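Local structure of cobalamin biosynthesis protein CobN (Mycobacterium tuberculosis, 7C6O) at residues L43-S48 with V85-L90; P109-S114 with G132-A137. The protein probably inserts cobalt into the corrin precursor of cobalamin, as the large catalytic subunit of the ATP-dependent cobaltochelatase. All coordinates share one frame; numbering follows the deposited sequence.

How the contacts relate
Both contacts involve one parallel four-stranded sheet near the N-terminus, with strand order 62-65, 42-46, 84-89, 110-114. Contact 1 joins the two central strands. Contact 2 packs helix 131-143 on strand 110-114, the last strand on one side within this chain. The contact centres are about 10 Å apart, and contact 1 closes along the chain before contact 2 opens. Strands 84-89 and 110-114 connect them directly, probably by hydrogen bonds from Val111 N to Val85 O and from Ile87 N to Val111 O. The contact centres lie about 46 Å and 54 Å from the centre of the chain. They therefore describe a peripheral N-terminal module, with a sodium ion near contact 2.

Contact 1: residues L43-S48 with V85-L90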
# COMPACT_ATOMS: atom_id res chain seq x y z
N LEU A 43 37.98 3.42 35.42
CA LEU A 43 37.08 4.33 34.72
C LEU A 43 37.30 4.19 33.22
O LEU A 43 38.42 4.39 32.73
CB LEU A 43 37.31 5.77 35.17
CG LEU A 43 36.51 6.86 34.45
CD1 LEU A 43 35.01 6.64 34.63
CD2 LEU A 43 36.91 8.23 34.95
N LEU A 44 36.25 3.83 32.49
CA LEU A 44 36.28 3.70 31.04
C LEU A 44 35.53 4.86 30.41
O LEU A 44 34.32 5.00 30.61
CB LEU A 44 35.68 2.36 30.59
CG LEU A 44 35.55 2.15 29.08
CD1 LEU A 44 36.93 2.19 28.43
CD2 LEU A 44 34.85 0.84 28.78
N LEU A 45 36.24 5.69 29.66
CA LEU A 45 35.65 6.82 28.93
C LEU A 45 35.79 6.52 27.44
O LEU A 45 36.88 6.64 26.88
CB LEU A 45 36.35 8.13 29.30
CG LEU A 45 36.39 8.50 30.78
CD1 LEU A 45 37.35 9.65 31.03
CD2 LEU A 45 34.98 8.85 31.27
N SER A 46 34.68 6.13 26.81
CA SER A 46 34.70 5.78 25.40
C SER A 46 33.52 6.42 24.68
O SER A 46 32.41 6.45 25.21
CB SER A 46 34.64 4.26 25.20
OG SER A 46 34.68 3.93 23.82
N THR A 47 33.78 6.95 23.49
CA THR A 47 32.70 7.46 22.66
C THR A 47 31.91 6.35 21.98
O THR A 47 30.94 6.65 21.27
CB THR A 47 33.26 8.42 21.61
OG1 THR A 47 34.34 7.78 20.92
CG2 THR A 47 33.76 9.69 22.27
N SER A 48 32.29 5.10 22.18
CA SER A 48 31.53 3.95 21.69
C SER A 48 30.73 3.39 22.85
O SER A 48 31.29 2.81 23.79
CB SER A 48 32.46 2.89 21.11
OG SER A 48 31.77 1.67 20.90
N VAL A 85 42.35 4.96 34.56
CA VAL A 85 41.43 5.55 33.59
C VAL A 85 41.82 5.07 32.20
O VAL A 85 43.01 5.02 31.86
CB VAL A 85 41.43 7.09 33.66
CG1 VAL A 85 40.31 7.65 32.79
CG2 VAL A 85 41.29 7.56 35.09
N VAL A 86 40.81 4.72 31.40
CA VAL A 86 40.99 4.34 30.01
C VAL A 86 40.12 5.25 29.16
O VAL A 86 38.92 5.39 29.43
CB VAL A 86 40.62 2.87 29.76
CG1 VAL A 86 40.77 2.52 28.29
CG2 VAL A 86 41.48 1.96 30.61
N ILE A 87 40.72 5.86 28.14
CA ILE A 87 40.02 6.75 27.22
C ILE A 87 40.14 6.18 25.82
O ILE A 87 41.25 5.90 25.36
CB ILE A 87 40.58 8.18 27.29
CG1 ILE A 87 40.45 8.75 28.70
CG2 ILE A 87 39.89 9.08 26.27
CD1 ILE A 87 41.11 10.11 28.87
N ARG A 88 39.00 6.02 25.14
CA ARG A 88 38.98 5.55 23.75
C ARG A 88 38.13 6.50 22.93
O ARG A 88 36.92 6.61 23.16
CB ARG A 88 38.42 4.12 23.66
CG ARG A 88 38.45 3.53 22.25
CD ARG A 88 38.29 2.00 22.27
NE ARG A 88 38.42 1.42 20.94
CZ ARG A 88 37.39 1.02 20.20
NH1 ARG A 88 36.15 1.14 20.65
NH2 ARG A 88 37.60 0.50 19.00
N ILE A 89 38.75 7.20 21.97
CA ILE A 89 38.05 8.18 21.14
C ILE A 89 38.55 8.09 19.70
O ILE A 89 39.66 7.64 19.42
CB ILE A 89 38.23 9.62 21.66
CG1 ILE A 89 39.70 10.03 21.62
CG2 ILE A 89 37.65 9.79 23.06
CD1 ILE A 89 39.95 11.45 22.06
N LEU A 90 37.70 8.56 18.79
CA LEU A 90 38.11 8.82 17.41
C LEU A 90 38.67 10.23 17.30
O LEU A 90 38.29 11.13 18.04
CB LEU A 90 36.93 8.66 16.45
CG LEU A 90 36.37 7.26 16.23
CD1 LEU A 90 35.12 7.34 15.36
CD2 LEU A 90 37.41 6.37 15.58
O HOH W 1 34.97 9.88 19.12
O HOH W 2 35.36 5.45 20.76
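Leu45 and Ile87 run alongside each other on one face of the sheet, in the tightly packed part of this contact. Leu45 has CG anti to its carbonyl carbon (chi1 -56°), which lets CD1 serve two neighbours. Its CD1 lies 4.0 Å from Ile87 CG1 and also touches Val85 CG1. Leu43 packs alongside Val85 on the same face, and helix 72-79 covers this face with Leu75, Leu78 and Leu79. On the other face, Leu44 CD1 meets Val86 CG1 at 3.9 Å, against Leu52 and Ala55 of helix 49-58. The backbones run parallel, their axes inclined by 10°. Leu45 N binds Val86 O at 2.7 Å in an almost straight bond (176° at the hydrogen), and Leu45 O takes Arg88 N at 2.8 Å. These are the two central strands of an alpha/beta domain whose parallel sheet has helices on both faces. Past Ser46 the pairing loosens. Thr47 N still reaches Arg88 O, but at 3.2 Å. Arg88 O also accepts from a water. Another water links Thr47 OG1, at 2.8 Å, and Leu90 N at this exposed end. Thr47 CG2 touches Ile89 CG2 at 4.0 Å. The polar side chains here are tied to the next helix. Ser46 OG lies 3.7 Å from Arg88 CB. It accepts from Ser48 N in an ST turn and is hydrogen-bonded to Asp51 OD2. The extended Arg88 chain carries its guanidinium past Ser46 OG, which sits at its edge. Arg88 NH1 forms a salt bridge with the same Asp51 carboxylate, probably offsetting its charge. Ser48, close to this arginine, is the N-cap of helix 49-58.

Contact 2: residues P109-S114 with G132-A137; sequences PAVLVS and GTALQA
Val113 and Ala134 meet at a flat group that is a peptide unit; neither a ring nor a charged plane takes part. Val113 CG1 lies 3.4 Å from Ala134 O. It approaches tilted about 26° from the peptide plane of that carbonyl, so it comes neither squarely over the face nor exactly in the plane. Ala137 CB stands beside the same methyl, 4.3 Å from Val113 CG1. The second valine in the contact is Val111. Its CG1 is anti to the backbone N (chi1 -169°), and this branch does the touching. Val111 CG1 sits 3.7 Å from Ala137 CB. It is equally close to Ala134 CA, while Ala134 CB lies slightly farther off. The methyl therefore lies against two alanines three residues apart, just under one turn of helix. The small alanine side chains are consistent with the close approach of the strand and helix axes, 7.8 Å. The axes are inclined by 48°. This is the helix-on-sheet packing of an alpha/beta domain: two valines, two residues apart on one face of an end strand, meet the alanine side of a helix. Leu112 points its side chain to the other face, onto Leu123 and Arg126 of helix 121-126. Its carbonyl O still lies 4.2 Å from Ala134 CB. Helix 146-161 also packs on helix 131-143, Leu152 on Ala137 and Thr159 on Thr133. The connection before the helix serves the strand backbone too. Ser127 OG bonds Leu112 N, and Thr128 OG1 bonds Ala110 N. Ser127 also touches Ala134 and, with Asp125, belongs to the sodium site, about 8 Å from the Ala134 side chain.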
# COMPACT_ATOMS: atom_id res chain seq x y z
N PRO A 109 46.82 6.94 36.75
CA PRO A 109 47.36 6.30 35.54
C PRO A 109 46.33 6.25 34.43
O PRO A 109 45.20 5.79 34.63
CB PRO A 109 47.74 4.90 36.04
CG PRO A 109 48.01 5.08 37.50
CD PRO A 109 47.03 6.13 37.96
N ALA A 110 46.71 6.75 33.26
CA ALA A 110 45.79 6.96 32.15
C ALA A 110 46.23 6.14 30.94
O ALA A 110 47.39 6.22 30.52
CB ALA A 110 45.71 8.44 31.79
N VAL A 111 45.29 5.38 30.39
CA VAL A 111 45.50 4.58 29.19
C VAL A 111 44.71 5.23 28.06
O VAL A 111 43.48 5.30 28.13
CB VAL A 111 45.07 3.12 29.40
CG1 VAL A 111 45.55 2.25 28.25
CG2 VAL A 111 45.59 2.60 30.74
N LEU A 112 45.41 5.71 27.04
CA LEU A 112 44.78 6.42 25.92
C LEU A 112 44.88 5.57 24.67
O LEU A 112 45.99 5.24 24.23
CB LEU A 112 45.45 7.78 25.69
CG LEU A 112 45.68 8.67 26.91
CD1 LEU A 112 46.45 9.92 26.50
CD2 LEU A 112 44.37 9.04 27.58
N VAL A 113 43.74 5.22 24.08
CA VAL A 113 43.70 4.40 22.88
C VAL A 113 42.75 5.03 21.87
O VAL A 113 41.87 5.82 22.21
CB VAL A 113 43.30 2.94 23.17
CG1 VAL A 113 44.28 2.30 24.16
CG2 VAL A 113 41.88 2.88 23.70
N SER A 114 42.93 4.64 20.62
CA SER A 114 42.15 5.18 19.51
C SER A 114 40.98 4.27 19.18
O SER A 114 41.04 3.05 19.37
CB SER A 114 43.04 5.35 18.27
OG SER A 114 42.29 5.74 17.14
N GLY A 132 53.60 -0.32 25.99
CA GLY A 132 53.06 -1.65 25.75
C GLY A 132 51.74 -1.89 26.47
O GLY A 132 50.91 -2.68 26.00
N THR A 133 51.53 -1.23 27.61
CA THR A 133 50.25 -1.35 28.30
C THR A 133 49.13 -0.72 27.47
O THR A 133 48.06 -1.32 27.30
CB THR A 133 50.34 -0.69 29.67
OG1 THR A 133 51.44 -1.25 30.39
CG2 THR A 133 49.05 -0.91 30.45
N ALA A 134 49.38 0.48 26.93
CA ALA A 134 48.38 1.14 26.09
C ALA A 134 48.13 0.35 24.81
O ALA A 134 46.98 0.24 24.36
CB ALA A 134 48.83 2.56 25.77
N LEU A 135 49.19 -0.20 24.21
CA LEU A 135 49.03 -0.93 22.96
C LEU A 135 48.22 -2.21 23.16
O LEU A 135 47.38 -2.56 22.32
CB LEU A 135 50.40 -1.24 22.36
CG LEU A 135 51.19 -0.04 21.84
CD1 LEU A 135 52.67 -0.38 21.68
CD2 LEU A 135 50.61 0.47 20.53
N GLN A 136 48.44 -2.92 24.27
CA GLN A 136 47.66 -4.12 24.52
C GLN A 136 46.21 -3.77 24.86
O GLN A 136 45.28 -4.46 24.42
CB GLN A 136 48.29 -4.94 25.65
CG GLN A 136 47.68 -6.34 25.84
CD GLN A 136 48.18 -7.36 24.82
OE1 GLN A 136 48.57 -7.01 23.71
NE2 GLN A 136 48.19 -8.63 25.21
N ALA A 137 46.00 -2.70 25.62
CA ALA A 137 44.64 -2.23 25.87
C ALA A 137 43.93 -1.88 24.57
O ALA A 137 42.73 -2.17 24.41
CB ALA A 137 44.65 -1.02 26.81